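PDB 5FJQ: carbohydrate binding protein, putative, cpb33A from Cellvibrio japonicus, which binds copper and acts as the lytic polysaccharide monooxygenase domain of a longer protein, important for efficient use of chitin by this bacterium. Local coordinates for residues Y3-K8 / V93-A98; R106-P111 / S123-I128; S9-C14 / F71-A76. All coordinates share one frame; numbering follows the deposited sequence.

Contact 1: residues Y3-K8 / V93-A98; sequences YVSSPK and VWTNTA
Tyr3, Val93 and Thr95 give up the most surface where strand 2-6, an outer strand of the three-stranded sheet in the β-sandwich of this AA10 monooxygenase, runs antiparallel to strand 88-96. Tyr3 and Thr95 form a hydrogen-bonded pair. Tyr3 N reaches Thr95 O from above the carbonyl plane at 3.0 Å, and Thr95 N answers almost along the C=O axis of Tyr3, N to O 2.8 Å. Their side chains run side by side on one face. With CG of Tyr3 in the crowded position between its backbone N and carbonyl carbon (chi1 55°), one ring face lies over Thr95 O and the phenol OH comes 3.9 Å from CG2 of Thr95. The threonine hydroxyl OG1 meets Ser5 OG at 2.7 Å.

Ser5 is the extra residue of a β-bulge in strand 2-6, opposite Val93: the register slips by one between Val4 and Ser6. Val93 O takes Ser5 N at 2.9 Å, and Val93 N gives to Ser6 O at 2.8 Å; the valine CG1 packs against Ser5 OG and its CB against Ser6 CB. On the other face, Val4 CG2 sits over the five-membered ring of Trp94, 3.6 Å from its centroid, a CH-pi contact; the indole NE1 goes on to bond Ser157 of the second sheet.

Thr97 OG1 bonds weakly to His1 O, and its side chain lies about 6 Å from the copper ion. Four backbone hydrogen bonds and one hydroxyl pair tie the residues after the copper ligand His1 to strand 88-96, consistent with a well-ordered N terminus.

Contact 2: residues R106-P111 / S123-I128; sequences RYYITP and SDLQLI
Ile109 O is gripped by one hydrogen bond, from Gln126 N at 2.8 Å with an N-H...O angle of 160° and lying in the carbonyl plane, and by a CA-H...O contact from Leu125, whose CA is 3.4 Å from that oxygen. The same pair is closed from the other side by Ile109 N giving to Gln126 O. Tyr108 CA adds a CA-H...O contact to the glutamine oxygen. Two residues along each strand, Ile128 N points very straight at Tyr107 O, 2.6 Å away with an angle of 169° at the hydrogen.

Ile109 with Gln126 is therefore a hydrogen-bonded antiparallel pair and Tyr108 with Leu127 a non-hydrogen-bonded one, joining strands 102-109 and 126-130 in the larger sheet of the β-sandwich. Strand 152-161 pairs with 102-109 as well, through bonds such as Tyr108 to Tyr156.

On one face the Tyr108 ring carries the packing. Leu127, with CG anti to its backbone N (chi1 -168°), swings its CD1 methyl over the ring, 3.9 Å from the centroid and offset toward the rim. The same methyl lies along the extended aliphatic chain of Arg106, whose guanidinium goes on to salt bridges with Asp130 and Asp51. Leu125 crosses Tyr108 at about a right angle and brings CB within 3.6 Å of the tyrosine CB.

On the other face, with Ile109 and Gln126, Ile109 CG2 meets Ile128 CG2 at 3.6 Å, and Gln126 OE1 bonds Arg149. Ile128 continues onto Val144 and Leu146 of the opposing sheet. Where the chain turns off the strand, Asp124 O faces the CA of Thr110 and, 3.3 Å away, CD of Pro111.

Contact 3: residues S9-C14 / F71-A76; sequences SRVIQC and FGMDLA
This is a buried packing of a helix start against a 3-10 turn, set in the helix-bearing insertion that follows the first strand of the AA10 β-sandwich, commonly called the L2 region. Helix 10-17 opens at Ser9, which serves as N-cap: its OG takes a weak bond from Ile12 N while also bonding Gln173 of strand 169-178. Across from it, residues 71-74 make the 3-10 segment, and Met73 is the residue that enters the contact.

The methionine chain is bent at chi2 and again at chi3, so that it lies against the face of the helix formed by Arg10, Val11 and Cys14. Its CG touches Val11 CG1 at 3.7 Å, the two side chains crossing at about a right angle. Its sulfur SD rests 3.8 Å from CG of Arg10, and the terminal CE comes 4.3 Å from CB of Cys14. Cys14 is itself disulfide-bonded to Cys27, and Met73 also packs on Ala30, so helix 25-33 shares in enclosing this thioether.

Arg10 slides past Met73 in the opposite direction. CG starts anti to the backbone N (chi1 -163°), and a bend at chi3 (-71°) turns the guanidinium so that its edge faces the carbonyl of Met73. NH2 makes a salt bridge to Asp176, its main polar partner, and Trp80 adds a cation-pi contact; together these should fix the plane of the group. NH1 is 2.7 Å from Met73 O, but the N-H points well off the line (129°), so the bond is weak. The same NH1 gives to a water at 3.0 Å, and that water donates in turn to Leu75 O, also at 3.0 Å.

How the contacts relate
Contacts 1 and 2 are both antiparallel strand pairings, one in each sheet of the sandwich and on opposite sides of the chain's centre. They meet where Trp94 NE1 and Tyr107 OH pack at 3.1 Å, the indole bonding Ser157 and the phenol His142. Both are partly buried and rest on antiparallel backbone bonds, contact 1 with a bulge and close to the copper, contact 2 away from it. Contact 3, the most buried and the smallest, replaces strand pairing with Met73 packed on helix side chains, and one arginine with a weak bond and a water. It is nested inside the loop closed by contact 1; Val4 O lies 3.1 Å from Ser9 N, probably a hydrogen bond.

Contact 1: residues Y3-K8 / V93-A98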
loop_
_atom_site.group_PDB
_atom_site.type_symbol
_atom_site.label_atom_id
_atom_site.label_comp_id
_atom_site.label_asym_id
_atom_site.label_seq_id
_atom_site.Cartn_x
_atom_site.Cartn_y
_atom_site.Cartn_z
ATOM N N TYR A 3 1.290 -8.320 -2.758
ATOM C CA TYR A 3 0.395 -7.197 -2.384
ATOM C C TYR A 3 -0.251 -7.515 -1.036
ATOM O O TYR A 3 -0.102 -8.613 -0.592
ATOM C CB TYR A 3 -0.668 -7.005 -3.457
ATOM C CG TYR A 3 -1.458 -8.272 -3.751
ATOM C CD1 TYR A 3 -0.980 -9.197 -4.679
ATOM C CD2 TYR A 3 -2.616 -8.578 -3.050
ATOM C CE1 TYR A 3 -1.668 -10.383 -4.935
ATOM C CE2 TYR A 3 -3.334 -9.758 -3.320
ATOM C CZ TYR A 3 -2.831 -10.649 -4.249
ATOM O OH TYR A 3 -3.483 -11.821 -4.526
ATOM N N VAL A 4 -0.946 -6.566 -0.407
ATOM C CA VAL A 4 -1.632 -6.791 0.896
ATOM C C VAL A 4 -3.048 -7.173 0.553
ATOM O O VAL A 4 -3.793 -6.376 -0.075
ATOM C CB VAL A 4 -1.625 -5.556 1.811
ATOM C CG1 VAL A 4 -2.354 -5.837 3.139
ATOM C CG2 VAL A 4 -0.186 -5.174 2.144
ATOM N N SER A 5 -3.426 -8.370 1.016
ATOM C CA SER A 5 -4.672 -8.985 0.663
ATOM C C SER A 5 -5.692 -8.794 1.761
ATOM O O SER A 5 -6.897 -8.850 1.487
ATOM C CB SER A 5 -4.420 -10.463 0.327
ATOM O OG SER A 5 -3.543 -11.082 1.281
ATOM N N SER A 6 -5.204 -8.486 2.978
ATOM C CA SER A 6 -6.027 -8.466 4.211
ATOM C C SER A 6 -5.364 -7.541 5.258
ATOM O O SER A 6 -4.272 -7.871 5.719
ATOM C CB SER A 6 -6.150 -9.895 4.710
ATOM O OG SER A 6 -6.881 -9.952 5.883
ATOM N N PRO A 7 -5.945 -6.330 5.512
ATOM C CA PRO A 7 -7.111 -5.715 4.872
ATOM C C PRO A 7 -6.761 -5.461 3.400
ATOM O O PRO A 7 -5.596 -5.242 3.083
ATOM C CB PRO A 7 -7.238 -4.390 5.612
ATOM C CG PRO A 7 -6.641 -4.675 6.954
ATOM C CD PRO A 7 -5.411 -5.402 6.513
ATOM N N LYS A 8 -7.736 -5.566 2.517
ATOM C CA LYS A 8 -7.495 -5.400 1.069
ATOM C C LYS A 8 -6.909 -4.022 0.823
ATOM O O LYS A 8 -7.450 -2.991 1.289
ATOM C CB LYS A 8 -8.771 -5.585 0.290
ATOM C CG LYS A 8 -9.473 -6.905 0.538
ATOM C CD LYS A 8 -10.799 -6.976 -0.229
ATOM C CE LYS A 8 -11.496 -8.351 -0.125
ATOM N NZ LYS A 8 -10.717 -9.368 -0.932
ATOM N N VAL A 93 -1.633 -8.871 5.841
ATOM C CA VAL A 93 -1.156 -10.069 5.223
ATOM C C VAL A 93 -0.761 -9.690 3.833
ATOM O O VAL A 93 -1.587 -9.085 3.135
ATOM C CB VAL A 93 -2.289 -11.142 5.114
ATOM C CG1 VAL A 93 -1.824 -12.297 4.234
ATOM C CG2 VAL A 93 -2.790 -11.606 6.513
ATOM N N TRP A 94 0.450 -10.099 3.449
ATOM C CA TRP A 94 0.938 -9.892 2.077
ATOM C C TRP A 94 0.803 -11.243 1.402
ATOM O O TRP A 94 1.320 -12.237 1.903
ATOM C CB TRP A 94 2.408 -9.447 2.012
ATOM C CG TRP A 94 2.686 -7.976 2.247
ATOM C CD1 TRP A 94 2.705 -7.371 3.432
ATOM C CD2 TRP A 94 3.116 -6.983 1.282
ATOM N NE1 TRP A 94 3.015 -6.032 3.329
ATOM C CE2 TRP A 94 3.313 -5.764 2.009
ATOM C CE3 TRP A 94 3.341 -6.994 -0.113
ATOM C CZ2 TRP A 94 3.712 -4.589 1.403
ATOM C CZ3 TRP A 94 3.741 -5.834 -0.717
ATOM C CH2 TRP A 94 3.903 -4.609 0.031
ATOM N N THR A 95 0.080 -11.276 0.295
ATOM C CA THR A 95 0.060 -12.453 -0.547
ATOM C C THR A 95 1.099 -12.213 -1.627
ATOM O O THR A 95 0.959 -11.318 -2.468
ATOM C CB THR A 95 -1.333 -12.696 -1.151
ATOM O OG1 THR A 95 -2.209 -12.963 -0.065
ATOM C CG2 THR A 95 -1.293 -13.910 -2.072
ATOM N N ASN A 96 2.153 -13.011 -1.554
ATOM C CA ASN A 96 3.260 -12.944 -2.436
ATOM C C ASN A 96 3.113 -13.890 -3.623
ATOM O O ASN A 96 2.981 -15.090 -3.433
ATOM C CB ASN A 96 4.542 -13.204 -1.636
ATOM C CG ASN A 96 4.691 -12.205 -0.520
ATOM O OD1 ASN A 96 4.050 -11.155 -0.579
ATOM N ND2 ASN A 96 5.393 -12.578 0.558
ATOM N N THR A 97 3.140 -13.351 -4.837
ATOM C CA THR A 97 3.061 -14.217 -6.028
ATOM C C THR A 97 4.414 -14.786 -6.335
ATOM O O THR A 97 4.513 -15.875 -6.890
ATOM C CB THR A 97 2.507 -13.447 -7.240
ATOM O OG1 THR A 97 3.426 -12.364 -7.613
ATOM C CG2 THR A 97 1.064 -12.979 -6.898
ATOM N N ALA A 98 5.472 -13.999 -6.073
ATOM C CA ALA A 98 6.810 -14.511 -6.172
ATOM C C ALA A 98 7.540 -14.113 -4.893
ATOM O O ALA A 98 7.813 -12.930 -4.696
ATOM C CB ALA A 98 7.512 -13.943 -7.410
#

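Contact 2: residues R106-P111 / S123-I128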
loop_
_atom_site.group_PDB
_atom_site.type_symbol
_atom_site.label_atom_id
_atom_site.label_comp_id
_atom_site.label_asym_id
_atom_site.label_seq_id
_atom_site.Cartn_x
_atom_site.Cartn_y
_atom_site.Cartn_z
ATOM N N ARG A 106 7.549 -2.913 6.145
ATOM C CA ARG A 106 7.217 -1.813 7.026
ATOM C C ARG A 106 5.838 -1.242 6.779
ATOM O O ARG A 106 5.366 -1.170 5.625
ATOM C CB ARG A 106 8.225 -0.634 6.886
ATOM C CG ARG A 106 9.536 -0.906 7.561
ATOM C CD ARG A 106 10.505 0.243 7.300
ATOM N NE ARG A 106 11.778 -0.131 7.917
ATOM C CZ ARG A 106 12.958 0.446 7.661
ATOM N NH1 ARG A 106 13.048 1.376 6.739
ATOM N NH2 ARG A 106 14.067 0.016 8.262
ATOM N N TYR A 107 5.208 -0.838 7.887
ATOM C CA TYR A 107 3.975 -0.102 7.795
ATOM C C TYR A 107 4.054 1.291 8.362
ATOM O O TYR A 107 4.619 1.508 9.486
ATOM C CB TYR A 107 2.850 -0.851 8.502
ATOM C CG TYR A 107 2.636 -2.222 7.908
ATOM C CD1 TYR A 107 3.624 -3.204 8.019
ATOM C CD2 TYR A 107 1.482 -2.518 7.208
ATOM C CE1 TYR A 107 3.430 -4.489 7.508
ATOM C CE2 TYR A 107 1.251 -3.805 6.702
ATOM C CZ TYR A 107 2.254 -4.738 6.792
ATOM O OH TYR A 107 2.053 -5.944 6.261
ATOM N N TYR A 108 3.317 2.177 7.682
ATOM C CA TYR A 108 3.184 3.605 8.086
ATOM C C TYR A 108 1.721 3.924 8.115
ATOM O O TYR A 108 0.882 3.152 7.564
ATOM C CB TYR A 108 3.889 4.542 7.087
ATOM C CG TYR A 108 5.339 4.244 6.946
ATOM C CD1 TYR A 108 5.796 3.092 6.244
ATOM C CD2 TYR A 108 6.292 5.130 7.490
ATOM C CE1 TYR A 108 7.156 2.824 6.152
ATOM C CE2 TYR A 108 7.621 4.864 7.375
ATOM C CZ TYR A 108 8.046 3.759 6.719
ATOM O OH TYR A 108 9.368 3.591 6.690
ATOM N N ILE A 109 1.410 5.053 8.742
ATOM C CA ILE A 109 0.031 5.560 8.830
ATOM C C ILE A 109 0.022 7.083 8.816
ATOM O O ILE A 109 1.016 7.714 9.224
ATOM C CB ILE A 109 -0.759 5.012 10.061
ATOM C CG1 ILE A 109 -2.255 5.349 9.894
ATOM C CG2 ILE A 109 -0.193 5.574 11.382
ATOM C CD1 ILE A 109 -3.215 4.564 10.796
ATOM N N THR A 110 -1.056 7.641 8.233
ATOM C CA THR A 110 -1.484 9.008 8.358
ATOM C C THR A 110 -1.747 9.459 9.824
ATOM O O THR A 110 -2.057 8.653 10.728
ATOM C CB THR A 110 -2.730 9.205 7.502
ATOM O OG1 THR A 110 -3.568 8.052 7.623
ATOM C CG2 THR A 110 -2.334 9.281 5.995
ATOM N N PRO A 111 -1.630 10.776 10.068
ATOM C CA PRO A 111 -1.837 11.302 11.409
ATOM C C PRO A 111 -3.301 11.517 11.681
ATOM O O PRO A 111 -4.074 11.744 10.749
ATOM C CB PRO A 111 -1.134 12.700 11.342
ATOM C CG PRO A 111 -1.205 13.086 9.892
ATOM C CD PRO A 111 -1.166 11.807 9.103
ATOM N N SER A 123 5.984 12.893 3.875
ATOM C CA SER A 123 5.896 13.606 5.137
ATOM C C SER A 123 4.572 13.276 5.920
ATOM O O SER A 123 4.461 13.580 7.093
ATOM C CB SER A 123 6.045 15.115 4.881
ATOM O OG SER A 123 4.971 15.588 4.073
ATOM N N ASP A 124 3.603 12.640 5.259
ATOM C CA ASP A 124 2.316 12.262 5.886
ATOM C C ASP A 124 2.340 10.955 6.730
ATOM O O ASP A 124 1.325 10.610 7.345
ATOM C CB ASP A 124 1.227 12.046 4.835
ATOM C CG ASP A 124 0.701 13.324 4.204
ATOM O OD1 ASP A 124 0.590 14.367 4.864
ATOM O OD2 ASP A 124 0.326 13.302 3.013
ATOM N N LEU A 125 3.475 10.242 6.746
ATOM C CA LEU A 125 3.546 8.877 7.202
ATOM C C LEU A 125 4.367 8.810 8.471
ATOM O O LEU A 125 5.390 9.442 8.620
ATOM C CB LEU A 125 4.204 7.987 6.169
ATOM C CG LEU A 125 3.373 7.812 4.917
ATOM C CD1 LEU A 125 4.212 6.866 4.092
ATOM C CD2 LEU A 125 2.002 7.213 5.337
ATOM N N GLN A 126 3.825 8.107 9.421
ATOM C CA GLN A 126 4.514 7.804 10.680
ATOM C C GLN A 126 4.787 6.314 10.641
ATOM O O GLN A 126 3.837 5.540 10.392
ATOM C CB GLN A 126 3.514 8.119 11.781
ATOM C CG GLN A 126 3.760 7.487 13.120
ATOM C CD GLN A 126 2.964 8.230 14.142
ATOM O OE1 GLN A 126 1.761 7.977 14.345
ATOM N NE2 GLN A 126 3.608 9.214 14.756
ATOM N N LEU A 127 6.015 5.877 10.940
ATOM C CA LEU A 127 6.263 4.418 11.115
ATOM C C LEU A 127 5.464 3.705 12.230
ATOM O O LEU A 127 5.540 4.046 13.426
ATOM C CB LEU A 127 7.733 4.133 11.388
ATOM C CG LEU A 127 8.190 2.675 11.318
ATOM C CD1 LEU A 127 8.148 2.108 9.870
ATOM C CD2 LEU A 127 9.599 2.565 11.885
ATOM N N ILE A 128 4.742 2.640 11.865
ATOM C CA ILE A 128 3.999 1.983 12.874
ATOM C C ILE A 128 4.401 0.498 13.067
ATOM O O ILE A 128 4.048 -0.111 14.092
ATOM C CB ILE A 128 2.478 2.273 12.819
ATOM C CG1 ILE A 128 1.812 1.814 11.492
ATOM C CG2 ILE A 128 2.216 3.744 13.262
ATOM C CD1 ILE A 128 0.318 1.501 11.642
#

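Contact 3: residues S9-C14 / F71-A76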
loop_
_atom_site.group_PDB
_atom_site.type_symbol
_atom_site.label_atom_id
_atom_site.label_comp_id
_atom_site.label_asym_id
_atom_site.label_seq_id
_atom_site.Cartn_x
_atom_site.Cartn_y
_atom_site.Cartn_z
ATOM N N SER A 9 -5.794 -4.003 0.106
ATOM C CA SER A 9 -5.120 -2.767 -0.260
ATOM C C SER A 9 -6.012 -2.136 -1.303
ATOM O O SER A 9 -6.947 -2.778 -1.808
ATOM C CB SER A 9 -3.761 -3.020 -0.899
ATOM O OG SER A 9 -3.893 -3.690 -2.178
ATOM N N ARG A 10 -5.739 -0.875 -1.556
ATOM C CA ARG A 10 -6.500 -0.054 -2.496
ATOM C C ARG A 10 -6.494 -0.656 -3.921
ATOM O O ARG A 10 -7.538 -0.614 -4.590
ATOM C CB ARG A 10 -5.892 1.354 -2.548
ATOM C CG ARG A 10 -6.845 2.369 -3.152
ATOM C CD ARG A 10 -6.277 3.745 -3.068
ATOM N NE ARG A 10 -6.231 4.298 -1.730
ATOM C CZ ARG A 10 -5.679 5.516 -1.523
ATOM N NH1 ARG A 10 -5.181 6.217 -2.555
ATOM N NH2 ARG A 10 -5.653 6.059 -0.318
ATOM N N VAL A 11 -5.330 -1.190 -4.375
ATOM C CA VAL A 11 -5.249 -1.820 -5.721
ATOM C C VAL A 11 -6.179 -3.092 -5.693
ATOM O O VAL A 11 -6.813 -3.438 -6.681
ATOM C CB VAL A 11 -3.787 -2.191 -6.218
ATOM C CG1 VAL A 11 -2.937 -0.928 -6.371
ATOM C CG2 VAL A 11 -3.070 -3.221 -5.294
ATOM N N ILE A 12 -6.365 -3.685 -4.519
ATOM C CA ILE A 12 -7.207 -4.960 -4.434
ATOM C C ILE A 12 -8.722 -4.657 -4.266
ATOM O O ILE A 12 -9.649 -5.396 -4.756
ATOM C CB ILE A 12 -6.811 -5.886 -3.217
ATOM C CG1 ILE A 12 -5.381 -6.467 -3.355
ATOM C CG2 ILE A 12 -7.858 -7.034 -3.038
ATOM C CD1 ILE A 12 -5.088 -7.228 -4.618
ATOM N N GLN A 13 -8.992 -3.644 -3.464
ATOM C CA GLN A 13 -10.344 -3.109 -3.356
ATOM C C GLN A 13 -10.855 -2.735 -4.751
ATOM O O GLN A 13 -11.926 -3.161 -5.209
ATOM C CB GLN A 13 -10.347 -1.910 -2.417
ATOM C CG GLN A 13 -10.190 -2.286 -0.916
ATOM C CD GLN A 13 -11.411 -2.968 -0.371
ATOM O OE1 GLN A 13 -12.278 -3.358 -1.139
ATOM N NE2 GLN A 13 -11.498 -3.135 0.982
ATOM N N CYS A 14 -10.103 -1.945 -5.430
ATOM C CA CYS A 14 -10.617 -1.554 -6.765
ATOM C C CYS A 14 -10.588 -2.687 -7.846
ATOM O O CYS A 14 -11.520 -2.763 -8.678
ATOM C CB CYS A 14 -10.017 -0.249 -7.206
ATOM S SG CYS A 14 -10.732 1.270 -6.465
ATOM N N PHE A 71 -1.871 5.387 -11.615
ATOM C CA PHE A 71 -2.046 6.796 -11.221
ATOM C C PHE A 71 -3.448 7.082 -10.612
ATOM O O PHE A 71 -3.610 8.022 -9.873
ATOM C CB PHE A 71 -1.782 7.699 -12.411
ATOM C CG PHE A 71 -0.317 8.034 -12.633
ATOM C CD1 PHE A 71 0.714 7.447 -11.847
ATOM C CD2 PHE A 71 0.041 8.887 -13.688
ATOM C CE1 PHE A 71 2.063 7.751 -12.074
ATOM C CE2 PHE A 71 1.387 9.195 -13.922
ATOM C CZ PHE A 71 2.395 8.619 -13.110
ATOM N N GLY A 72 -4.437 6.204 -10.873
ATOM C CA GLY A 72 -5.788 6.331 -10.353
ATOM C C GLY A 72 -5.725 6.114 -8.823
ATOM O O GLY A 72 -6.448 6.752 -8.064
ATOM N N MET A 73 -4.768 5.272 -8.422
ATOM C CA MET A 73 -4.454 4.976 -7.013
ATOM C C MET A 73 -3.926 6.155 -6.217
ATOM O O MET A 73 -3.977 6.106 -4.960
ATOM C CB MET A 73 -3.523 3.736 -6.860
ATOM C CG MET A 73 -4.076 2.436 -7.471
ATOM S SD MET A 73 -5.584 1.879 -6.655
ATOM C CE MET A 73 -6.821 2.592 -7.726
ATOM N N ASP A 74 -3.523 7.227 -6.928
ATOM C CA ASP A 74 -2.905 8.372 -6.300
ATOM C C ASP A 74 -3.885 9.455 -5.912
ATOM O O ASP A 74 -3.464 10.528 -5.383
ATOM C CB ASP A 74 -1.838 8.918 -7.207
ATOM C CG ASP A 74 -0.593 8.008 -7.278
ATOM O OD1 ASP A 74 -0.212 7.419 -6.248
ATOM O OD2 ASP A 74 0.035 7.871 -8.338
ATOM N N LEU A 75 -5.160 9.232 -6.222
ATOM C CA LEU A 75 -6.211 10.289 -6.031
ATOM C C LEU A 75 -6.526 10.456 -4.531
ATOM O O LEU A 75 -6.677 9.453 -3.873
ATOM C CB LEU A 75 -7.480 9.882 -6.789
ATOM C CG LEU A 75 -7.298 9.880 -8.320
ATOM C CD1 LEU A 75 -8.561 9.484 -9.057
ATOM C CD2 LEU A 75 -6.754 11.174 -8.850
ATOM N N ALA A 76 -6.603 11.696 -4.017
ATOM C CA ALA A 76 -7.099 12.006 -2.653
ATOM C C ALA A 76 -8.637 11.882 -2.579
ATOM O O ALA A 76 -9.360 12.626 -3.207
ATOM C CB ALA A 76 -6.660 13.424 -2.278
HETATM O O HOH W 1 -4.539 9.013 -1.780
#